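PDB 3FCP: L-Ala-D/L-Glu epimerase, a muconate lactonizing enzyme from Klebsiella pneumoniae subsp. pneumoniae MGH 78578, which belongs to the enolase superfamily, joins an N-terminal capping domain to a TIM-barrel-like domain, and binds a magnesium ion. Local coordinates for residues A[146-151]-A[183-188]; A[286-291]-A[318-323]. All coordinates share one frame; numbering follows the deposited sequence.

Interaction 1: residues A[146-151]-A[183-188]; sequences GDTAKD and TRAIVE
Thr148 and Ala185 meet methyl to methyl, with Thr148 CG2 lying 3.6 Å from Ala185 CB. The threonine side chain is turned so that CG2 stands anti to its own backbone N (chi1 -55° for OG1). This sends the methyl to the facing helix. The hydroxyl takes a separate path and hydrogen-bonds His182, one turn before Ile186 on that helix. Both branches of Thr148 thus engage helix 176-189, the methyl within this contact and the hydroxyl at His182 beside it.

Ile186 makes the second meeting point. The CG1 branch of Ile186 is extended (chi2 173°), which carries Ile186 CD1 to 4.1 Å from Asp151 CB. The methylene of the aspartate does this touching. Its carboxylate is engaged elsewhere, with OD1 hydrogen-bonded to Ser145. Ile186 CG1 also lies 4.4 Å from Thr148 CG2, which ties the two meeting points together.

At the closest backbone approach, the CA atoms of Thr148 and Ile186 are 7.1 Å apart. The contact joins the first turn of helix 148-158 to the later part of helix 176-189, two outer helices of the barrel. Ile186 also touches Leu169 on strand 166-170, the strand that lies between these helices in sequence.

Interaction 2: residues A[286-291]-A[318-323]; sequences ALARVA and STLPLQ
Segment 286-291 is fully helical, while segment 318-323 has no regular helix or strand. Here helix 283-294 of the TIM-barrel-like domain meets the loop after helix 307-317. The CA atoms of Ala288 and Leu320 are 8.0 Å apart. Leu320 has an extended backbone (psi 155°), and its side chain bridges the gap to the helix.

Leu320 CD1 packs on Ala288 CB at 3.7 Å. Leu320 CD2 is 4.0 Å from the same Ala288 CB and also lies over one face of the Arg289 guanidinium, near its rim. The nearest atom there is Arg289 NH1, 3.9 Å from Leu320 CD2. A bend at chi2 (-55°) helps bring the arginine end back toward the loop.

A water sits at the edge of the guanidinium, in its plane. It accepts from Arg289 NH2 at 3.0 Å and donates to Thr319 O at 2.7 Å. Arg289 NH1 also hydrogen-bonds Gln292 on the same helix. Asn89 of a second subunit packs on both Arg289 and Thr319.

Direct contact is by the methyls of Leu320 throughout; the polar link from Arg289 to the loop runs through a water. This water and Gln292 probably help to hold the guanidinium in its orientation.

Interactions 1 and 2 are separate sites. Their centres are 32 Å apart, and their nearest atoms are about 18 Å apart. Along the chain, interaction 1 closes before interaction 2 opens. Both involve outer helices of the barrel-like domain. Interaction 1 joins helices near its first strands, 136-143 and 166-170. Interaction 2 joins helix 283-294, which precedes strand 297-300, to the loop after helix 307-317. The magnesium ligands, Asn201, Asp250 and Glu251, follow strands 195-199 and 246-249, and none belongs to either contact. The centre of interaction 1 lies about 25 Å from the centre of the chain, that of interaction 2 about 13 Å. Other subunits touch the segments of interaction 2 alone.

Interaction 1: residues A[146-151]-A[183-188]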
ATOM      1  N   GLY A 146      15.900  40.896  -2.551  1.00 44.06           N
ATOM      2  CA  GLY A 146      17.175  40.227  -2.722  1.00 44.50           C
ATOM      3  C   GLY A 146      18.175  40.675  -1.671  1.00 45.12           C
ATOM      4  O   GLY A 146      19.295  40.164  -1.615  1.00 46.23           O
ATOM      5  N   ASP A 147      17.772  41.632  -0.838  1.00 44.50           N
ATOM      6  CA  ASP A 147      18.632  42.149   0.226  1.00 44.34           C
ATOM      7  C   ASP A 147      17.966  41.988   1.594  1.00 42.77           C
ATOM      8  O   ASP A 147      16.909  42.565   1.853  1.00 42.82           O
ATOM      9  CB  ASP A 147      18.941  43.632  -0.011  1.00 45.90           C
ATOM     10  CG  ASP A 147      19.853  44.215   1.061  1.00 49.21           C
ATOM     11  OD1 ASP A 147      21.048  43.856   1.086  1.00 51.59           O
ATOM     12  OD2 ASP A 147      19.376  45.022   1.886  1.00 50.32           O
ATOM     13  N   THR A 148      18.595  41.210   2.471  1.00 40.92           N
ATOM     14  CA  THR A 148      18.056  40.967   3.804  1.00 38.50           C
ATOM     15  C   THR A 148      17.721  42.266   4.529  1.00 37.55           C
ATOM     16  O   THR A 148      16.616  42.433   5.043  1.00 36.55           O
ATOM     17  CB  THR A 148      19.052  40.171   4.664  1.00 38.25           C
ATOM     18  OG1 THR A 148      19.404  38.960   3.986  1.00 37.12           O
ATOM     19  CG2 THR A 148      18.441  39.832   6.016  1.00 35.63           C
ATOM     20  N   ALA A 149      18.685  43.182   4.569  1.00 36.71           N
ATOM     21  CA  ALA A 149      18.503  44.467   5.235  1.00 36.55           C
ATOM     22  C   ALA A 149      17.308  45.226   4.661  1.00 35.14           C
ATOM     23  O   ALA A 149      16.454  45.714   5.403  1.00 33.69           O
ATOM     24  CB  ALA A 149      19.775  45.310   5.104  1.00 35.53           C
ATOM     25  N   LYS A 150      17.244  45.326   3.339  1.00 36.69           N
ATOM     26  CA  LYS A 150      16.135  46.028   2.703  1.00 37.78           C
ATOM     27  C   LYS A 150      14.793  45.386   3.053  1.00 36.89           C
ATOM     28  O   LYS A 150      13.834  46.085   3.389  1.00 36.62           O
ATOM     29  CB  LYS A 150      16.326  46.058   1.184  1.00 41.25           C
ATOM     30  CG  LYS A 150      17.503  46.914   0.737  1.00 46.78           C
ATOM     31  CD  LYS A 150      17.615  46.985  -0.778  1.00 50.35           C
ATOM     32  CE  LYS A 150      18.832  47.803  -1.197  1.00 52.27           C
ATOM     33  NZ  LYS A 150      18.979  47.877  -2.680  1.00 54.68           N
ATOM     34  N   ASP A 151      14.728  44.056   2.988  1.00 36.91           N
ATOM     35  CA  ASP A 151      13.494  43.339   3.301  1.00 36.17           C
ATOM     36  C   ASP A 151      13.028  43.597   4.728  1.00 35.21           C
ATOM     37  O   ASP A 151      11.851  43.872   4.962  1.00 34.65           O
ATOM     38  CB  ASP A 151      13.674  41.831   3.099  1.00 36.17           C
ATOM     39  CG  ASP A 151      13.860  41.456   1.644  1.00 37.13           C
ATOM     40  OD1 ASP A 151      13.383  42.205   0.763  1.00 37.61           O
ATOM     41  OD2 ASP A 151      14.471  40.399   1.377  1.00 39.30           O
ATOM     42  N   THR A 183      16.523  34.008   5.536  1.00 33.09           N
ATOM     43  CA  THR A 183      15.226  33.816   6.170  1.00 33.62           C
ATOM     44  C   THR A 183      15.319  33.862   7.694  1.00 31.34           C
ATOM     45  O   THR A 183      14.469  34.461   8.348  1.00 28.90           O
ATOM     46  CB  THR A 183      14.558  32.486   5.702  1.00 34.25           C
ATOM     47  OG1 THR A 183      13.375  32.240   6.479  1.00 36.93           O
ATOM     48  CG2 THR A 183      15.503  31.323   5.861  1.00 39.61           C
ATOM     49  N   ARG A 184      16.353  33.250   8.262  1.00 31.92           N
ATOM     50  CA  ARG A 184      16.514  33.261   9.715  1.00 33.17           C
ATOM     51  C   ARG A 184      16.603  34.699  10.233  1.00 33.00           C
ATOM     52  O   ARG A 184      15.997  35.038  11.251  1.00 32.00           O
ATOM     53  CB  ARG A 184      17.770  32.490  10.126  1.00 35.98           C
ATOM     54  CG  ARG A 184      17.927  32.341  11.637  1.00 39.70           C
ATOM     55  CD  ARG A 184      19.216  31.618  11.998  1.00 44.04           C
ATOM     56  NE  ARG A 184      19.260  30.267  11.442  1.00 48.78           N
ATOM     57  CZ  ARG A 184      18.468  29.270  11.829  1.00 51.81           C
ATOM     58  NH1 ARG A 184      18.581  28.072  11.264  1.00 52.91           N
ATOM     59  NH2 ARG A 184      17.566  29.464  12.786  1.00 51.42           N
ATOM     60  N   ALA A 185      17.352  35.541   9.522  1.00 32.16           N
ATOM     61  CA  ALA A 185      17.511  36.943   9.909  1.00 32.50           C
ATOM     62  C   ALA A 185      16.165  37.660   9.941  1.00 32.75           C
ATOM     63  O   ALA A 185      15.862  38.405  10.881  1.00 33.00           O
ATOM     64  CB  ALA A 185      18.456  37.649   8.939  1.00 32.40           C
ATOM     65  N   ILE A 186      15.353  37.428   8.915  1.00 31.95           N
ATOM     66  CA  ILE A 186      14.044  38.060   8.836  1.00 30.74           C
ATOM     67  C   ILE A 186      13.124  37.547   9.937  1.00 31.23           C
ATOM     68  O   ILE A 186      12.362  38.314  10.530  1.00 30.68           O
ATOM     69  CB  ILE A 186      13.396  37.815   7.455  1.00 31.49           C
ATOM     70  CG1 ILE A 186      14.252  38.470   6.368  1.00 31.30           C
ATOM     71  CG2 ILE A 186      11.985  38.394   7.430  1.00 30.48           C
ATOM     72  CD1 ILE A 186      13.807  38.169   4.951  1.00 33.75           C
ATOM     73  N   VAL A 187      13.197  36.249  10.213  1.00 31.48           N
ATOM     74  CA  VAL A 187      12.368  35.655  11.253  1.00 32.59           C
ATOM     75  C   VAL A 187      12.690  36.279  12.614  1.00 33.78           C
ATOM     76  O   VAL A 187      11.789  36.604  13.383  1.00 33.30           O
ATOM     77  CB  VAL A 187      12.579  34.121  11.325  1.00 32.28           C
ATOM     78  CG1 VAL A 187      11.884  33.547  12.556  1.00 33.33           C
ATOM     79  CG2 VAL A 187      12.024  33.469  10.067  1.00 31.05           C
ATOM     80  N   GLU A 188      13.978  36.450  12.901  1.00 36.77           N
ATOM     81  CA  GLU A 188      14.406  37.044  14.168  1.00 39.59           C
ATOM     82  C   GLU A 188      13.931  38.491  14.284  1.00 40.07           C
ATOM     83  O   GLU A 188      13.398  38.900  15.314  1.00 38.72           O
ATOM     84  CB  GLU A 188      15.933  37.029  14.283  1.00 41.78           C
ATOM     85  CG  GLU A 188      16.583  35.696  13.991  1.00 45.63           C
ATOM     86  CD  GLU A 188      18.085  35.733  14.187  1.00 48.56           C
ATOM     87  OE1 GLU A 188      18.718  36.740  13.792  1.00 50.16           O
ATOM     88  OE2 GLU A 188      18.633  34.748  14.728  1.00 50.83           O
TER

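Interaction 2: residues A[286-291]-A[318-323]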
ATOM      1  N   ALA A 286     -14.361  24.875  -7.694  1.00 20.45           N
ATOM      2  CA  ALA A 286     -14.433  23.410  -7.673  1.00 22.40           C
ATOM      3  C   ALA A 286     -13.187  22.874  -6.956  1.00 22.24           C
ATOM      4  O   ALA A 286     -13.263  21.952  -6.145  1.00 21.21           O
ATOM      5  CB  ALA A 286     -14.507  22.850  -9.100  1.00 20.35           C
ATOM      6  N   LEU A 287     -12.038  23.466  -7.261  1.00 22.71           N
ATOM      7  CA  LEU A 287     -10.780  23.068  -6.636  1.00 21.51           C
ATOM      8  C   LEU A 287     -10.894  23.344  -5.136  1.00 19.64           C
ATOM      9  O   LEU A 287     -10.478  22.536  -4.303  1.00 19.06           O
ATOM     10  CB  LEU A 287      -9.624  23.892  -7.209  1.00 21.40           C
ATOM     11  CG  LEU A 287      -8.195  23.343  -7.256  1.00 26.10           C
ATOM     12  CD1 LEU A 287      -7.239  24.515  -7.119  1.00 23.36           C
ATOM     13  CD2 LEU A 287      -7.940  22.292  -6.180  1.00 22.88           C
ATOM     14  N   ALA A 288     -11.458  24.493  -4.790  1.00 19.96           N
ATOM     15  CA  ALA A 288     -11.620  24.849  -3.381  1.00 19.86           C
ATOM     16  C   ALA A 288     -12.466  23.809  -2.635  1.00 20.32           C
ATOM     17  O   ALA A 288     -12.116  23.402  -1.528  1.00 20.38           O
ATOM     18  CB  ALA A 288     -12.259  26.231  -3.253  1.00 21.37           C
ATOM     19  N   ARG A 289     -13.571  23.373  -3.237  1.00 19.98           N
ATOM     20  CA  ARG A 289     -14.434  22.385  -2.587  1.00 21.27           C
ATOM     21  C   ARG A 289     -13.750  21.020  -2.443  1.00 18.91           C
ATOM     22  O   ARG A 289     -13.974  20.311  -1.465  1.00 18.80           O
ATOM     23  CB  ARG A 289     -15.755  22.236  -3.352  1.00 23.17           C
ATOM     24  CG  ARG A 289     -16.613  23.506  -3.399  1.00 24.92           C
ATOM     25  CD  ARG A 289     -16.923  24.067  -2.009  1.00 28.44           C
ATOM     26  NE  ARG A 289     -17.816  25.227  -2.077  1.00 33.35           N
ATOM     27  CZ  ARG A 289     -18.022  26.080  -1.075  1.00 34.96           C
ATOM     28  NH1 ARG A 289     -17.395  25.915   0.082  1.00 37.12           N
ATOM     29  NH2 ARG A 289     -18.866  27.094  -1.221  1.00 33.20           N
ATOM     30  N   VAL A 290     -12.935  20.651  -3.424  1.00 20.72           N
ATOM     31  CA  VAL A 290     -12.199  19.390  -3.371  1.00 19.66           C
ATOM     32  C   VAL A 290     -11.270  19.485  -2.170  1.00 20.36           C
ATOM     33  O   VAL A 290     -11.200  18.576  -1.339  1.00 20.90           O
ATOM     34  CB  VAL A 290     -11.343  19.181  -4.651  1.00 21.60           C
ATOM     35  CG1 VAL A 290     -10.317  18.052  -4.438  1.00 19.95           C
ATOM     36  CG2 VAL A 290     -12.257  18.855  -5.836  1.00 22.60           C
ATOM     37  N   ALA A 291     -10.566  20.603  -2.075  1.00 19.66           N
ATOM     38  CA  ALA A 291      -9.637  20.814  -0.971  1.00 19.61           C
ATOM     39  C   ALA A 291     -10.369  20.708   0.358  1.00 19.70           C
ATOM     40  O   ALA A 291      -9.908  20.017   1.269  1.00 18.79           O
ATOM     41  CB  ALA A 291      -8.967  22.177  -1.101  1.00 18.34           C
ATOM     42  N   SER A 318     -13.679  35.741  -1.303  1.00 23.40           N
ATOM     43  CA  SER A 318     -14.635  36.200  -0.293  1.00 22.82           C
ATOM     44  C   SER A 318     -15.671  35.158   0.093  1.00 22.12           C
ATOM     45  O   SER A 318     -16.233  35.201   1.187  1.00 22.47           O
ATOM     46  CB  SER A 318     -15.372  37.453  -0.781  1.00 23.15           C
ATOM     47  OG  SER A 318     -16.382  37.126  -1.725  1.00 22.14           O
ATOM     48  N   THR A 319     -15.939  34.224  -0.806  1.00 21.56           N
ATOM     49  CA  THR A 319     -16.940  33.206  -0.528  1.00 21.73           C
ATOM     50  C   THR A 319     -16.375  32.010   0.230  1.00 23.58           C
ATOM     51  O   THR A 319     -17.124  31.102   0.587  1.00 23.35           O
ATOM     52  CB  THR A 319     -17.537  32.655  -1.819  1.00 20.16           C
ATOM     53  OG1 THR A 319     -16.547  31.856  -2.480  1.00 19.03           O
ATOM     54  CG2 THR A 319     -17.971  33.795  -2.743  1.00 19.27           C
ATOM     55  N   LEU A 320     -15.072  32.018   0.497  1.00 22.69           N
ATOM     56  CA  LEU A 320     -14.433  30.875   1.153  1.00 23.54           C
ATOM     57  C   LEU A 320     -13.674  31.176   2.434  1.00 22.92           C
ATOM     58  O   LEU A 320     -13.213  32.293   2.643  1.00 24.13           O
ATOM     59  CB  LEU A 320     -13.431  30.230   0.185  1.00 21.73           C
ATOM     60  CG  LEU A 320     -13.903  29.828  -1.210  1.00 22.98           C
ATOM     61  CD1 LEU A 320     -12.699  29.685  -2.147  1.00 21.96           C
ATOM     62  CD2 LEU A 320     -14.695  28.535  -1.107  1.00 21.80           C
ATOM     63  N   PRO A 321     -13.527  30.167   3.309  1.00 23.71           N
ATOM     64  CA  PRO A 321     -12.790  30.344   4.564  1.00 24.36           C
ATOM     65  C   PRO A 321     -11.316  30.166   4.174  1.00 25.44           C
ATOM     66  O   PRO A 321     -10.893  29.059   3.856  1.00 28.58           O
ATOM     67  CB  PRO A 321     -13.270  29.177   5.431  1.00 26.00           C
ATOM     68  CG  PRO A 321     -14.548  28.712   4.765  1.00 28.03           C
ATOM     69  CD  PRO A 321     -14.245  28.884   3.309  1.00 25.24           C
ATOM     70  N   LEU A 322     -10.538  31.238   4.177  1.00 25.23           N
ATOM     71  CA  LEU A 322      -9.135  31.119   3.794  1.00 25.40           C
ATOM     72  C   LEU A 322      -8.225  31.180   5.017  1.00 26.65           C
ATOM     73  O   LEU A 322      -7.881  32.264   5.495  1.00 27.39           O
ATOM     74  CB  LEU A 322      -8.769  32.229   2.806  1.00 26.63           C
ATOM     75  CG  LEU A 322      -9.612  32.290   1.521  1.00 26.80           C
ATOM     76  CD1 LEU A 322      -9.035  33.338   0.594  1.00 27.07           C
ATOM     77  CD2 LEU A 322      -9.621  30.937   0.825  1.00 26.01           C
ATOM     78  N   GLN A 323      -7.835  30.011   5.512  1.00 23.57           N
ATOM     79  CA  GLN A 323      -6.983  29.934   6.686  1.00 25.85           C
ATOM     80  C   GLN A 323      -5.670  30.694   6.524  1.00 24.38           C
ATOM     81  O   GLN A 323      -5.199  31.343   7.460  1.00 23.08           O
ATOM     82  CB  GLN A 323      -6.689  28.469   7.023  1.00 27.17           C
ATOM     83  CG  GLN A 323      -5.694  28.271   8.169  1.00 29.67           C
ATOM     84  CD  GLN A 323      -5.493  26.805   8.542  1.00 30.41           C
ATOM     85  OE1 GLN A 323      -6.067  25.905   7.925  1.00 32.88           O
ATOM     86  NE2 GLN A 323      -4.668  26.564   9.554  1.00 30.78           N
TER
HETATM   87  O   HOH W   1     -18.198  28.671   1.228  1.00 29.41           O